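Local coordinates for protein 2-hydroxyethylphosphonate dioxygenase (Streptomyces viridochromogenes, PDB 4YAR) that catalyses the iron-dependent oxidative cleavage of 2-hydroxyethylphosphonate by dioxygen to hydroxymethylphosphonate and formate, a step in the biosynthesis of the herbicidal antibiotic bialaphos, at residues Thr170-Val175 against Thr305-Ser310; Gly301-Thr306 against Ala326-Leu331; Ala133-Leu138 against Ile194-Ala199; Asp166-Gly171 against Thr319-Ser324; His357-Glu362 against Thr401-Gly406. The protein carries 1 engineered substitution. All blocks are in the same frame, centred on the assembly; numbering follows the deposited sequence.

Contact 1: Thr170-Val175 against Thr305-Ser310; sequences TGDSYV and TTIEDS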
# COMPACT_ATOMS: atom_id res chain seq x y z
N THR A 170 -1.59 -12.64 -18.45
CA THR A 170 -2.51 -11.97 -19.33
C THR A 170 -1.81 -10.99 -20.31
O THR A 170 -2.29 -10.77 -21.45
CB THR A 170 -3.61 -11.21 -18.54
OG1 THR A 170 -3.04 -10.10 -17.80
CG2 THR A 170 -4.33 -12.14 -17.60
N GLY A 171 -0.69 -10.43 -19.87
CA GLY A 171 -0.04 -9.32 -20.58
C GLY A 171 1.12 -8.68 -19.83
O GLY A 171 1.45 -9.10 -18.75
N ASP A 172 1.70 -7.70 -20.45
CA ASP A 172 2.77 -6.91 -19.85
C ASP A 172 2.22 -6.18 -18.61
O ASP A 172 0.99 -5.83 -18.54
CB ASP A 172 3.29 -5.86 -20.85
CG ASP A 172 4.12 -6.40 -22.04
OD1 ASP A 172 4.55 -7.57 -22.11
OD2 ASP A 172 4.30 -5.62 -23.02
N SER A 173 3.13 -5.84 -17.70
CA SER A 173 2.78 -5.02 -16.55
C SER A 173 3.87 -4.04 -16.26
O SER A 173 5.01 -4.26 -16.66
CB SER A 173 2.49 -5.88 -15.30
OG SER A 173 3.59 -6.72 -15.01
N TYR A 174 3.54 -2.97 -15.59
CA TYR A 174 4.52 -2.04 -15.11
C TYR A 174 4.03 -1.26 -13.89
O TYR A 174 2.80 -1.15 -13.61
CB TYR A 174 4.95 -1.06 -16.22
CG TYR A 174 3.96 0.06 -16.48
CD1 TYR A 174 2.71 -0.15 -17.06
CD2 TYR A 174 4.30 1.38 -16.14
CE1 TYR A 174 1.82 0.89 -17.26
CE2 TYR A 174 3.44 2.42 -16.36
CZ TYR A 174 2.21 2.19 -16.93
OH TYR A 174 1.36 3.28 -17.08
N VAL A 175 4.98 -0.59 -13.24
CA VAL A 175 4.68 0.25 -12.12
C VAL A 175 4.81 1.68 -12.57
O VAL A 175 5.88 2.11 -13.03
CB VAL A 175 5.61 0.08 -10.95
CG1 VAL A 175 5.21 1.11 -9.88
CG2 VAL A 175 5.48 -1.34 -10.44
N THR A 305 7.66 -5.04 -17.01
CA THR A 305 7.73 -6.51 -16.97
C THR A 305 6.92 -7.08 -18.16
O THR A 305 5.72 -6.84 -18.29
CB THR A 305 7.19 -7.06 -15.68
OG1 THR A 305 7.97 -6.56 -14.61
CG2 THR A 305 7.17 -8.55 -15.61
N THR A 306 7.63 -7.79 -19.04
CA THR A 306 7.00 -8.31 -20.26
C THR A 306 6.32 -9.64 -19.96
O THR A 306 6.55 -10.26 -18.94
CB THR A 306 8.03 -8.58 -21.38
OG1 THR A 306 8.96 -9.57 -20.95
CG2 THR A 306 8.77 -7.34 -21.75
N ILE A 307 5.50 -10.09 -20.91
CA ILE A 307 4.93 -11.43 -20.82
C ILE A 307 6.04 -12.48 -20.61
O ILE A 307 5.92 -13.39 -19.79
CB ILE A 307 4.17 -11.71 -22.11
CG1 ILE A 307 2.92 -10.78 -22.18
CG2 ILE A 307 3.66 -13.10 -22.14
CD1 ILE A 307 2.59 -10.35 -23.60
N GLU A 308 7.09 -12.35 -21.38
CA GLU A 308 8.17 -13.32 -21.33
C GLU A 308 8.89 -13.26 -20.01
O GLU A 308 9.22 -14.32 -19.45
CB GLU A 308 9.14 -13.14 -22.48
CG GLU A 308 8.52 -13.64 -23.76
CD GLU A 308 9.38 -13.44 -25.00
OE1 GLU A 308 10.03 -12.36 -25.14
OE2 GLU A 308 9.38 -14.38 -25.84
N ASP A 309 9.10 -12.06 -19.48
CA ASP A 309 9.60 -11.96 -18.09
C ASP A 309 8.69 -12.76 -17.16
O ASP A 309 9.14 -13.52 -16.27
CB ASP A 309 9.64 -10.48 -17.54
CG ASP A 309 10.67 -9.55 -18.20
OD1 ASP A 309 11.78 -9.94 -18.66
OD2 ASP A 309 10.37 -8.31 -18.29
N SER A 310 7.37 -12.56 -17.23
CA SER A 310 6.52 -13.25 -16.30
C SER A 310 6.58 -14.80 -16.52
O SER A 310 6.60 -15.57 -15.58
CB SER A 310 5.05 -12.74 -16.38
OG SER A 310 5.04 -11.41 -16.02
O HOH W 1 3.35 -8.93 -16.60

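Contact 2: Gly301-Thr306 against Ala326-Leu331; sequences GKTWTT and ASAAHL. With NA (sodium ion), chain L.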
# COMPACT_ATOMS: atom_id res chain seq x y z
N GLY A 301 10.90 2.13 -17.92
CA GLY A 301 11.85 1.07 -18.29
C GLY A 301 12.33 0.16 -17.17
O GLY A 301 12.40 -1.05 -17.37
N LYS A 302 12.63 0.70 -15.98
CA LYS A 302 13.21 -0.11 -14.92
C LYS A 302 12.20 -1.12 -14.41
O LYS A 302 12.58 -2.21 -14.10
CB LYS A 302 13.75 0.73 -13.73
CG LYS A 302 14.87 0.10 -12.87
CD LYS A 302 14.93 0.79 -11.48
CE LYS A 302 16.16 0.50 -10.56
NZ LYS A 302 16.31 1.43 -9.35
N THR A 303 10.92 -0.77 -14.29
CA THR A 303 10.04 -1.76 -13.64
C THR A 303 9.30 -2.61 -14.68
O THR A 303 8.70 -3.70 -14.35
CB THR A 303 8.99 -1.08 -12.77
OG1 THR A 303 8.24 -0.18 -13.60
CG2 THR A 303 9.63 -0.30 -11.72
N TRP A 304 9.27 -2.10 -15.88
CA TRP A 304 8.55 -2.77 -16.97
C TRP A 304 8.74 -4.29 -16.95
O TRP A 304 9.88 -4.78 -16.98
CB TRP A 304 9.05 -2.27 -18.28
CG TRP A 304 8.18 -2.60 -19.49
CD1 TRP A 304 8.29 -3.68 -20.33
CD2 TRP A 304 7.08 -1.84 -19.96
NE1 TRP A 304 7.34 -3.59 -21.33
CE2 TRP A 304 6.57 -2.48 -21.10
CE3 TRP A 304 6.46 -0.65 -19.51
CZ2 TRP A 304 5.50 -1.97 -21.82
CZ3 TRP A 304 5.40 -0.16 -20.23
CH2 TRP A 304 4.93 -0.81 -21.37
N THR A 305 7.66 -5.04 -17.01
CA THR A 305 7.73 -6.51 -16.97
C THR A 305 6.92 -7.08 -18.16
O THR A 305 5.72 -6.84 -18.29
CB THR A 305 7.19 -7.06 -15.68
OG1 THR A 305 7.97 -6.56 -14.61
CG2 THR A 305 7.17 -8.55 -15.61
N THR A 306 7.63 -7.79 -19.04
CA THR A 306 7.00 -8.31 -20.26
C THR A 306 6.32 -9.64 -19.96
O THR A 306 6.55 -10.26 -18.94
CB THR A 306 8.03 -8.58 -21.38
OG1 THR A 306 8.96 -9.57 -20.95
CG2 THR A 306 8.77 -7.34 -21.75
N ALA A 326 5.07 -6.86 -12.56
CA ALA A 326 6.04 -5.84 -12.23
C ALA A 326 6.13 -5.49 -10.73
O ALA A 326 5.12 -5.46 -10.00
CB ALA A 326 5.78 -4.63 -13.05
N SER A 327 7.35 -5.15 -10.29
CA SER A 327 7.61 -4.72 -8.90
C SER A 327 8.67 -3.61 -8.88
O SER A 327 9.39 -3.39 -9.86
CB SER A 327 8.07 -5.87 -8.00
OG SER A 327 9.27 -6.46 -8.45
N ALA A 328 8.79 -2.97 -7.72
CA ALA A 328 9.73 -1.91 -7.56
C ALA A 328 10.25 -1.96 -6.15
O ALA A 328 9.47 -1.91 -5.24
CB ALA A 328 9.06 -0.58 -7.83
N ALA A 329 11.57 -2.11 -5.96
CA ALA A 329 12.13 -2.10 -4.58
C ALA A 329 11.93 -0.82 -3.79
O ALA A 329 11.92 -0.86 -2.57
CB ALA A 329 13.62 -2.47 -4.61
N HIS A 330 11.64 0.29 -4.47
CA HIS A 330 11.24 1.53 -3.77
C HIS A 330 9.83 1.53 -3.34
O HIS A 330 9.44 2.50 -2.67
CB HIS A 330 11.41 2.75 -4.69
CG HIS A 330 12.76 2.86 -5.29
ND1 HIS A 330 13.12 2.07 -6.38
CD2 HIS A 330 13.83 3.65 -5.02
CE1 HIS A 330 14.37 2.30 -6.69
NE2 HIS A 330 14.81 3.30 -5.92
N LEU A 331 9.05 0.48 -3.69
CA LEU A 331 7.65 0.43 -3.34
C LEU A 331 7.41 -0.99 -2.80
O LEU A 331 6.65 -1.78 -3.40
CB LEU A 331 6.73 0.71 -4.56
CG LEU A 331 6.79 2.17 -5.05
CD1 LEU A 331 6.20 2.33 -6.44
CD2 LEU A 331 6.17 3.11 -4.03
NA NA L . 12.55 2.84 -8.57
O HOH W 2 9.53 -5.03 -12.11
O HOH W 3 10.06 3.21 -7.81
O HOH W 4 14.23 2.70 -9.65
O HOH W 5 11.37 2.57 -7.80
O HOH W 6 12.49 0.39 -7.69

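Contact 3: Ala133-Leu138 against Ile194-Ala199; sequences AITVNL and IVSYTA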
# COMPACT_ATOMS: atom_id res chain seq x y z
N ALA A 133 0.97 2.85 -8.81
CA ALA A 133 0.08 1.75 -9.21
C ALA A 133 0.81 0.67 -10.00
O ALA A 133 1.75 0.96 -10.72
CB ALA A 133 -1.07 2.28 -10.03
N ILE A 134 0.33 -0.58 -9.89
CA ILE A 134 0.70 -1.62 -10.83
C ILE A 134 -0.43 -1.59 -11.88
O ILE A 134 -1.60 -1.52 -11.54
CB ILE A 134 0.84 -3.06 -10.18
CG1 ILE A 134 2.11 -3.21 -9.30
CG2 ILE A 134 0.86 -4.17 -11.22
CD1 ILE A 134 2.14 -4.45 -8.40
N THR A 135 -0.05 -1.65 -13.16
CA THR A 135 -0.95 -1.69 -14.28
C THR A 135 -0.59 -2.89 -15.12
O THR A 135 0.59 -3.17 -15.42
CB THR A 135 -0.90 -0.43 -15.17
OG1 THR A 135 -1.10 0.74 -14.35
CG2 THR A 135 -1.96 -0.52 -16.26
N VAL A 136 -1.61 -3.66 -15.39
CA VAL A 136 -1.47 -4.89 -16.18
C VAL A 136 -2.51 -4.91 -17.30
O VAL A 136 -3.68 -4.60 -17.09
CB VAL A 136 -1.52 -6.15 -15.30
CG1 VAL A 136 -2.79 -6.27 -14.52
CG2 VAL A 136 -1.18 -7.41 -16.09
N ASN A 137 -2.06 -5.34 -18.46
CA ASN A 137 -2.94 -5.52 -19.61
C ASN A 137 -3.65 -6.87 -19.53
O ASN A 137 -3.04 -7.94 -19.54
CB ASN A 137 -2.21 -5.36 -20.93
CG ASN A 137 -3.16 -5.32 -22.16
OD1 ASN A 137 -4.42 -5.43 -22.06
ND2 ASN A 137 -2.56 -5.10 -23.33
N LEU A 138 -4.95 -6.85 -19.44
CA LEU A 138 -5.74 -8.10 -19.44
C LEU A 138 -5.99 -8.65 -20.88
O LEU A 138 -6.41 -9.81 -21.10
CB LEU A 138 -7.13 -7.83 -18.82
CG LEU A 138 -7.24 -7.51 -17.33
CD1 LEU A 138 -8.65 -7.26 -16.75
CD2 LEU A 138 -6.43 -8.51 -16.52
N ILE A 194 -7.60 -3.16 -18.92
CA ILE A 194 -6.47 -3.16 -17.96
C ILE A 194 -6.99 -3.24 -16.53
O ILE A 194 -8.15 -2.89 -16.25
CB ILE A 194 -5.50 -1.96 -18.08
CG1 ILE A 194 -6.20 -0.69 -17.62
CG2 ILE A 194 -4.93 -1.79 -19.48
CD1 ILE A 194 -5.40 0.54 -17.74
N VAL A 195 -6.15 -3.74 -15.61
CA VAL A 195 -6.35 -3.43 -14.19
C VAL A 195 -5.35 -2.42 -13.77
O VAL A 195 -4.14 -2.58 -14.09
CB VAL A 195 -6.14 -4.61 -13.22
CG1 VAL A 195 -6.25 -4.12 -11.76
CG2 VAL A 195 -6.99 -5.77 -13.53
N SER A 196 -5.81 -1.39 -13.05
CA SER A 196 -4.93 -0.42 -12.44
C SER A 196 -5.13 -0.57 -10.95
O SER A 196 -6.24 -0.35 -10.44
CB SER A 196 -5.21 1.00 -12.90
OG SER A 196 -4.31 1.92 -12.27
N TYR A 197 -4.07 -0.97 -10.27
CA TYR A 197 -4.07 -1.27 -8.85
C TYR A 197 -3.13 -0.31 -8.09
O TYR A 197 -1.90 -0.40 -8.23
CB TYR A 197 -3.57 -2.69 -8.60
CG TYR A 197 -3.66 -3.09 -7.13
CD1 TYR A 197 -4.88 -3.44 -6.57
CD2 TYR A 197 -2.54 -3.11 -6.32
CE1 TYR A 197 -4.99 -3.76 -5.24
CE2 TYR A 197 -2.61 -3.46 -4.98
CZ TYR A 197 -3.85 -3.80 -4.43
OH TYR A 197 -3.89 -4.13 -3.10
N THR A 198 -3.74 0.56 -7.30
CA THR A 198 -2.97 1.54 -6.54
C THR A 198 -2.68 1.02 -5.11
O THR A 198 -3.33 0.16 -4.58
CB THR A 198 -3.73 2.83 -6.44
OG1 THR A 198 -4.88 2.58 -5.63
CG2 THR A 198 -4.15 3.40 -7.81
N ALA A 199 -1.58 1.44 -4.55
CA ALA A 199 -1.35 1.15 -3.14
C ALA A 199 -1.48 2.48 -2.45
O ALA A 199 -1.31 3.50 -3.08
CB ALA A 199 0.05 0.60 -2.96

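Contact 4: Asp166-Gly171 against Thr319-Ser324; sequences DRWITG and TYEAAS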
# COMPACT_ATOMS: atom_id res chain seq x y z
N ASP A 166 -0.80 -19.94 -22.39
CA ASP A 166 -0.40 -19.51 -21.06
C ASP A 166 -1.01 -18.16 -20.83
O ASP A 166 -0.31 -17.28 -20.34
CB ASP A 166 1.13 -19.33 -20.94
CG ASP A 166 1.91 -20.59 -21.14
OD1 ASP A 166 1.38 -21.69 -20.82
OD2 ASP A 166 3.09 -20.46 -21.58
N ARG A 167 -2.30 -18.02 -21.16
CA ARG A 167 -3.01 -16.80 -21.06
C ARG A 167 -3.34 -16.46 -19.61
O ARG A 167 -3.86 -15.38 -19.34
CB ARG A 167 -4.29 -16.87 -21.87
CG ARG A 167 -4.07 -17.17 -23.34
CD ARG A 167 -3.74 -15.95 -24.19
NE ARG A 167 -4.95 -15.28 -24.67
CZ ARG A 167 -5.30 -15.02 -25.93
NH1 ARG A 167 -4.57 -15.36 -26.98
NH2 ARG A 167 -6.43 -14.38 -26.14
N TRP A 168 -3.09 -17.37 -18.68
CA TRP A 168 -3.13 -17.00 -17.28
C TRP A 168 -2.14 -15.84 -16.98
O TRP A 168 -2.30 -15.08 -16.00
CB TRP A 168 -2.92 -18.22 -16.41
CG TRP A 168 -1.62 -18.86 -16.43
CD1 TRP A 168 -1.16 -19.73 -17.35
CD2 TRP A 168 -0.58 -18.73 -15.42
NE1 TRP A 168 0.13 -20.16 -17.01
CE2 TRP A 168 0.50 -19.57 -15.82
CE3 TRP A 168 -0.46 -18.01 -14.24
CZ2 TRP A 168 1.67 -19.66 -15.10
CZ3 TRP A 168 0.69 -18.16 -13.48
CH2 TRP A 168 1.74 -18.98 -13.91
N ILE A 169 -1.10 -15.73 -17.79
CA ILE A 169 -0.27 -14.51 -17.81
C ILE A 169 -0.87 -13.66 -18.87
O ILE A 169 -0.79 -13.97 -20.09
CB ILE A 169 1.22 -14.83 -18.09
CG1 ILE A 169 1.78 -15.80 -17.03
CG2 ILE A 169 2.02 -13.53 -18.33
CD1 ILE A 169 3.13 -16.47 -17.29
N THR A 170 -1.59 -12.64 -18.45
CA THR A 170 -2.51 -11.97 -19.33
C THR A 170 -1.81 -10.99 -20.31
O THR A 170 -2.29 -10.77 -21.45
CB THR A 170 -3.61 -11.21 -18.54
OG1 THR A 170 -3.04 -10.10 -17.80
CG2 THR A 170 -4.33 -12.14 -17.60
N GLY A 171 -0.69 -10.43 -19.87
CA GLY A 171 -0.04 -9.32 -20.58
C GLY A 171 1.12 -8.68 -19.83
O GLY A 171 1.45 -9.10 -18.75
N THR A 319 0.19 -25.22 -3.68
CA THR A 319 -0.67 -25.85 -4.69
C THR A 319 -0.91 -25.02 -5.92
O THR A 319 -1.61 -25.49 -6.82
CB THR A 319 -2.04 -26.18 -4.12
OG1 THR A 319 -2.61 -25.00 -3.51
CG2 THR A 319 -1.87 -27.33 -3.10
N TYR A 320 -0.35 -23.82 -5.96
CA TYR A 320 -0.57 -22.92 -7.09
C TYR A 320 0.61 -22.90 -8.02
O TYR A 320 1.66 -23.32 -7.64
CB TYR A 320 -0.87 -21.49 -6.55
CG TYR A 320 -1.89 -21.49 -5.44
CD1 TYR A 320 -3.23 -21.67 -5.72
CD2 TYR A 320 -1.52 -21.37 -4.10
CE1 TYR A 320 -4.16 -21.71 -4.73
CE2 TYR A 320 -2.46 -21.42 -3.08
CZ TYR A 320 -3.78 -21.59 -3.40
OH TYR A 320 -4.79 -21.62 -2.48
N GLU A 321 0.41 -22.44 -9.27
CA GLU A 321 1.50 -21.96 -10.11
C GLU A 321 1.47 -20.41 -10.11
O GLU A 321 0.42 -19.84 -10.18
CB GLU A 321 1.48 -22.56 -11.51
CG GLU A 321 2.87 -22.56 -12.19
CD GLU A 321 2.89 -23.05 -13.64
OE1 GLU A 321 3.94 -22.96 -14.29
OE2 GLU A 321 1.87 -23.54 -14.14
N ALA A 322 2.63 -19.80 -9.91
CA ALA A 322 2.68 -18.31 -9.74
C ALA A 322 3.58 -17.71 -10.77
O ALA A 322 4.58 -18.28 -11.14
CB ALA A 322 3.11 -17.95 -8.32
N ALA A 323 3.26 -16.50 -11.26
CA ALA A 323 4.19 -15.76 -12.06
C ALA A 323 4.12 -14.28 -11.60
O ALA A 323 3.07 -13.81 -11.14
CB ALA A 323 3.77 -15.83 -13.51
N SER A 324 5.25 -13.60 -11.72
CA SER A 324 5.37 -12.23 -11.25
C SER A 324 4.87 -11.17 -12.16
O SER A 324 5.12 -11.21 -13.35
CB SER A 324 6.85 -11.90 -10.96
OG SER A 324 7.43 -12.87 -10.08

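Contact 5: His357-Glu362 against Thr401-Gly406; sequences HYVVTE and TVLKFG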
# COMPACT_ATOMS: atom_id res chain seq x y z
N HIS A 357 -6.09 -8.08 -2.85
CA HIS A 357 -7.22 -7.93 -3.69
C HIS A 357 -7.11 -8.90 -4.83
O HIS A 357 -5.96 -9.01 -5.45
CB HIS A 357 -7.31 -6.49 -4.28
CG HIS A 357 -7.47 -5.41 -3.27
ND1 HIS A 357 -8.69 -4.81 -3.01
CD2 HIS A 357 -6.59 -4.77 -2.49
CE1 HIS A 357 -8.52 -3.83 -2.16
NE2 HIS A 357 -7.28 -3.81 -1.80
N TYR A 358 -8.14 -9.72 -5.03
CA TYR A 358 -8.06 -10.74 -6.05
C TYR A 358 -9.10 -10.51 -7.14
O TYR A 358 -10.24 -10.14 -6.83
CB TYR A 358 -8.38 -12.15 -5.48
CG TYR A 358 -7.36 -12.78 -4.56
CD1 TYR A 358 -6.23 -13.40 -5.06
CD2 TYR A 358 -7.52 -12.72 -3.20
CE1 TYR A 358 -5.35 -14.01 -4.23
CE2 TYR A 358 -6.63 -13.31 -2.35
CZ TYR A 358 -5.52 -13.97 -2.86
OH TYR A 358 -4.60 -14.56 -2.03
N VAL A 359 -8.74 -10.80 -8.38
CA VAL A 359 -9.73 -10.87 -9.50
C VAL A 359 -9.57 -12.10 -10.34
O VAL A 359 -8.43 -12.48 -10.78
CB VAL A 359 -9.76 -9.59 -10.35
CG1 VAL A 359 -8.43 -9.35 -11.03
CG2 VAL A 359 -10.92 -9.64 -11.39
N VAL A 360 -10.69 -12.78 -10.54
CA VAL A 360 -10.71 -14.03 -11.28
C VAL A 360 -10.71 -13.70 -12.78
O VAL A 360 -11.49 -12.88 -13.24
CB VAL A 360 -11.98 -14.87 -10.98
CG1 VAL A 360 -11.96 -16.12 -11.80
CG2 VAL A 360 -12.10 -15.23 -9.53
N THR A 361 -9.83 -14.34 -13.52
CA THR A 361 -9.74 -14.17 -14.97
C THR A 361 -10.12 -15.40 -15.76
O THR A 361 -10.48 -15.26 -16.94
CB THR A 361 -8.38 -13.75 -15.43
OG1 THR A 361 -7.42 -14.73 -15.08
CG2 THR A 361 -7.98 -12.39 -14.80
N GLU A 362 -10.23 -16.54 -15.12
CA GLU A 362 -10.69 -17.76 -15.77
C GLU A 362 -11.20 -18.74 -14.76
O GLU A 362 -10.57 -18.97 -13.73
CB GLU A 362 -9.56 -18.43 -16.51
CG GLU A 362 -10.02 -19.38 -17.60
CD GLU A 362 -8.84 -20.18 -18.10
OE1 GLU A 362 -8.10 -19.64 -18.96
OE2 GLU A 362 -8.65 -21.31 -17.60
N THR A 401 -7.83 -19.21 -12.96
CA THR A 401 -6.77 -18.22 -12.84
C THR A 401 -7.30 -17.05 -12.09
O THR A 401 -8.44 -16.57 -12.29
CB THR A 401 -6.27 -17.72 -14.23
OG1 THR A 401 -5.91 -18.82 -15.01
CG2 THR A 401 -4.99 -16.81 -14.08
N VAL A 402 -6.44 -16.53 -11.23
CA VAL A 402 -6.79 -15.36 -10.50
C VAL A 402 -5.60 -14.42 -10.46
O VAL A 402 -4.45 -14.88 -10.34
CB VAL A 402 -7.31 -15.76 -9.10
CG1 VAL A 402 -6.21 -16.35 -8.23
CG2 VAL A 402 -7.90 -14.56 -8.38
N LEU A 403 -5.86 -13.12 -10.48
CA LEU A 403 -4.76 -12.13 -10.27
C LEU A 403 -4.78 -11.74 -8.79
O LEU A 403 -5.85 -11.57 -8.22
CB LEU A 403 -5.00 -10.91 -11.15
CG LEU A 403 -5.10 -11.06 -12.68
CD1 LEU A 403 -4.97 -9.75 -13.42
CD2 LEU A 403 -4.09 -12.05 -13.16
N LYS A 404 -3.58 -11.71 -8.19
CA LYS A 404 -3.41 -11.40 -6.79
C LYS A 404 -2.63 -10.10 -6.67
O LYS A 404 -1.43 -10.01 -7.04
CB LYS A 404 -2.66 -12.50 -6.08
CG LYS A 404 -2.26 -12.14 -4.66
CD LYS A 404 -1.75 -13.40 -4.01
CE LYS A 404 -1.36 -13.16 -2.56
NZ LYS A 404 -1.92 -14.26 -1.80
N PHE A 405 -3.26 -9.12 -6.09
CA PHE A 405 -2.61 -7.81 -5.84
C PHE A 405 -2.46 -7.65 -4.35
O PHE A 405 -3.28 -8.13 -3.54
CB PHE A 405 -3.40 -6.64 -6.45
CG PHE A 405 -3.59 -6.69 -7.93
CD1 PHE A 405 -2.59 -6.21 -8.79
CD2 PHE A 405 -4.69 -7.28 -8.49
CE1 PHE A 405 -2.76 -6.21 -10.18
CE2 PHE A 405 -4.88 -7.28 -9.86
CZ PHE A 405 -3.90 -6.78 -10.71
N GLY A 406 -1.48 -6.84 -3.94
CA GLY A 406 -1.29 -6.58 -2.58
C GLY A 406 -0.87 -5.16 -2.30
O GLY A 406 -0.13 -4.55 -3.01
O HOH W 7 -6.21 -18.26 -17.67

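Contact 1: Thr170-Val175 against Thr305-Ser310
Ser173 and Thr305 form a single antiparallel hydrogen-bonded pair, in which Ser173 N donates to Thr305 O at 2.8 Å with an N-H...O angle of 170° and Thr305 N donates back to Ser173 O. Asp172 carries the main side-chain contact. Its CG stands beside the backbone N (chi1 -71°), and OD1 accepts from Ile307 N at 2.9 Å, met nearly along its C-O axis although the bond is bent, 140° at the hydrogen. OD2 takes the backbone N of His160, leaving the carboxylate gripped from two parts of the chain. An acidic group suits this place, since the first N-H groups of a helix lack partners within it and the helix dipole probably favours a negative charge there. Ile307 CG1 packs against the backbone of Gly171, 3.6 Å from its C, where glycine leaves the backbone accessible. Thr306 and Asp309 complete a capping box: Asp309 N donates to Thr306 OG1 at 2.9 Å, while Thr306 N reaches Asp309 OD2 from above the carboxylate plane. Beside the bridge a water donates to Gly171 O and Ser310 OG and bonds Ser173 OG at 2.7 Å; Ser173 OG also accepts from Ala326 N. The bridge and the Asp172 bond tie the start of helix 307-312 to edge strand 173-176, whose other neighbour is strand 133-140, and to the loop before it, while Ser310 packs on Phe338 of strand 335-343.

Contact 2: Gly301-Thr306 against Ala326-Leu331
Thr305 and Ala326 bring their CA atoms to 5.1 Å where two loops run in nearly opposed directions, 150° apart, without pairing as strands. A water joins the backbones instead, accepting from Ser327 N at 2.8 Å and donating to Thr303 O at 2.7 Å. Thr303 O takes a second bond from Thr305 OG1, which chi1 of -61° places beside its own backbone N and against Ala326 CA, 3.1 Å away. Alanine suits this tight spot, its small CB resting against both oxygens, Thr305 OG1 and Thr303 O. Farther along, Thr303 turns its methyl to the other loop, CG2 lying 3.9 Å from Ala328 CB, a light apolar touch. Lys302, with CG anti to its backbone N and the chain extended beyond, brings NZ in the plane of the His330 ring to its edge, 3.4 Å from CE1. The two side chains cross at about a right angle. A type I turn from Ala328 to Leu331 presents His330, whose NE2 is bonded to Asp294 O while ND1 binds sodium at 2.4 Å. So held, the ring is probably neutral, and the lysine charge would disfavour its protonation. With Gln296 and waters this makes a surface sodium site of mixed protein and water ligands.

Contact 3: Ala133-Leu138 against Ile194-Ala199
Ile134 pairs with Tyr197 and Val136 with Val195 through four backbone hydrogen bonds across two antiparallel strands, whose directions differ by 167°. Ile134 N to Tyr197 O and Tyr197 N to Ile134 O are both 2.8 Å. Between these pairs weak CA-H...O contacts are added, such as Thr135 CA to Val195 O at 3.3 Å. Apolar contacts fill the face where Val136 and Val195 lie side by side, CG1 of Val136 4.0 Å from CB of Val195. Leu138 adds CD1 at 3.9 Å from Val195 CG2, and branched residues suit this buried face between sheets. The other face is small and polar at Ala133, Thr135, Ser196 and Thr198, consistent with a substrate and metal site, with Ile194 and Asn137 farther along. Ser196 binds substrate; chi1 of -180° sets OG anti to its backbone N, 4.0 Å from both Ala133 CB and Thr135 OG1. Side-chain distances are about 4 Å from Ser196 to a cadmium ion, about 4 Å from Thr198 to the iron ligand His129 and about 5 Å from Ala133 to the engineered His176. Strand 192-198 runs between strands 111-115 and 133-140, while Tyr197 stacks on Phe405 of strand 400-407 in the other sheet.

Contact 4: Asp166-Gly171 against Thr319-Ser324
Ile169, packed on Ala323, donates its backbone N-H to Asp166 O, N to O 3.1 Å, closing the type I beta turn of residues 166-169. The turn belongs to the loop before strand 173-176 and rests on strand 320-324 of the seven-stranded sheet, consistent with a cupin-type beta fold. Trp168 does most of the touching. Its CG lies between the backbone N and the carbonyl carbon (chi1 68°), and the six-membered part of the indole reaches the strand: CH2 lies 3.8 Å from Ala323 CB, and CZ3 comes to 3.7 Å from Glu321 O. A large flat ring suits this place because it spans three strand residues, and Ala323 is small enough to let it approach. The extended chain of Glu321 crosses the indole at about a right angle, its CD 3.9 Å from Trp168 CZ2, with ring and carboxylate planes 42° apart. The carboxylate has a long, weak ion pair with Arg340. Strand alternation puts Glu321 and Ala323 on the tryptophan's side and points the side chain of Ala322 away, although Ala322 C still meets the ring edge. Of Ile169, CD1 lies 3.9 Å from Ala323 CB, and CG1 sits over the centre of the Trp168 ring, 4.0 Å above its plane.

Contact 5: His357-Glu362 against Thr401-Gly406
A classic beta bulge ends this antiparallel strand pair, with Thr361 and Glu362 both set against Thr401. Thr361 N donates to Thr401 O at 2.9 Å from above the carbonyl plane; Glu362 N adds a weak bond to the same oxygen, and Thr401 N returns one to Glu362 O. A water bonded to Thr401 OG1 donates to Glu362 OE1; a charged side chain suits this exposed end. Before the bulge the pairing is regular, with Leu403 N to Val359 O at 2.7 Å and mutual bonds between His357 and Phe405. On one face Tyr358 and Lys404 lie side by side. Lys404 CB and CG are both 3.6 Å from Tyr358 CE1, and the bend at chi4 (135°) brings NZ round to donate to Tyr358 OH at 2.7 Å. Asp352 forms a salt bridge with this ammonium and His394 NE2 bonds the phenol oxygen. On the other face Val359 CG1 packs 3.8 Å from Leu403 CB, and Thr361 CG2 lies 3.8 Å from Leu403 CG, the two side chains crossing at about a right angle. In the sheet, strand 335-343 flanks 400-407 and strand 385-388 flanks 355-362, while Leu403 and Phe405 pack on Leu138 and Val136 of strand 133-140.

Contacts 3, 4 and 5 are buried, contact 1 is partly so and contact 2 lies at the surface. Contacts 3 and 5 are strand pairs in different sheets and face one another, with side chains of one packing on the other. Contacts 1 and 4 start from the same loop: contact 1 fastens it to a helix start, whereas contact 4 sets it against the second sheet. Contact 2 shares Thr305 and Thr306 with contact 1 and has a sodium site on one of its loops. Contacts 3 and 5 rest on repeated backbone pairing, contact 1 on a single bridge plus caps, contacts 2 and 4 on side chains or water. Contact 3 alone holds a substrate-binding residue; contact 4 lies away from the sites.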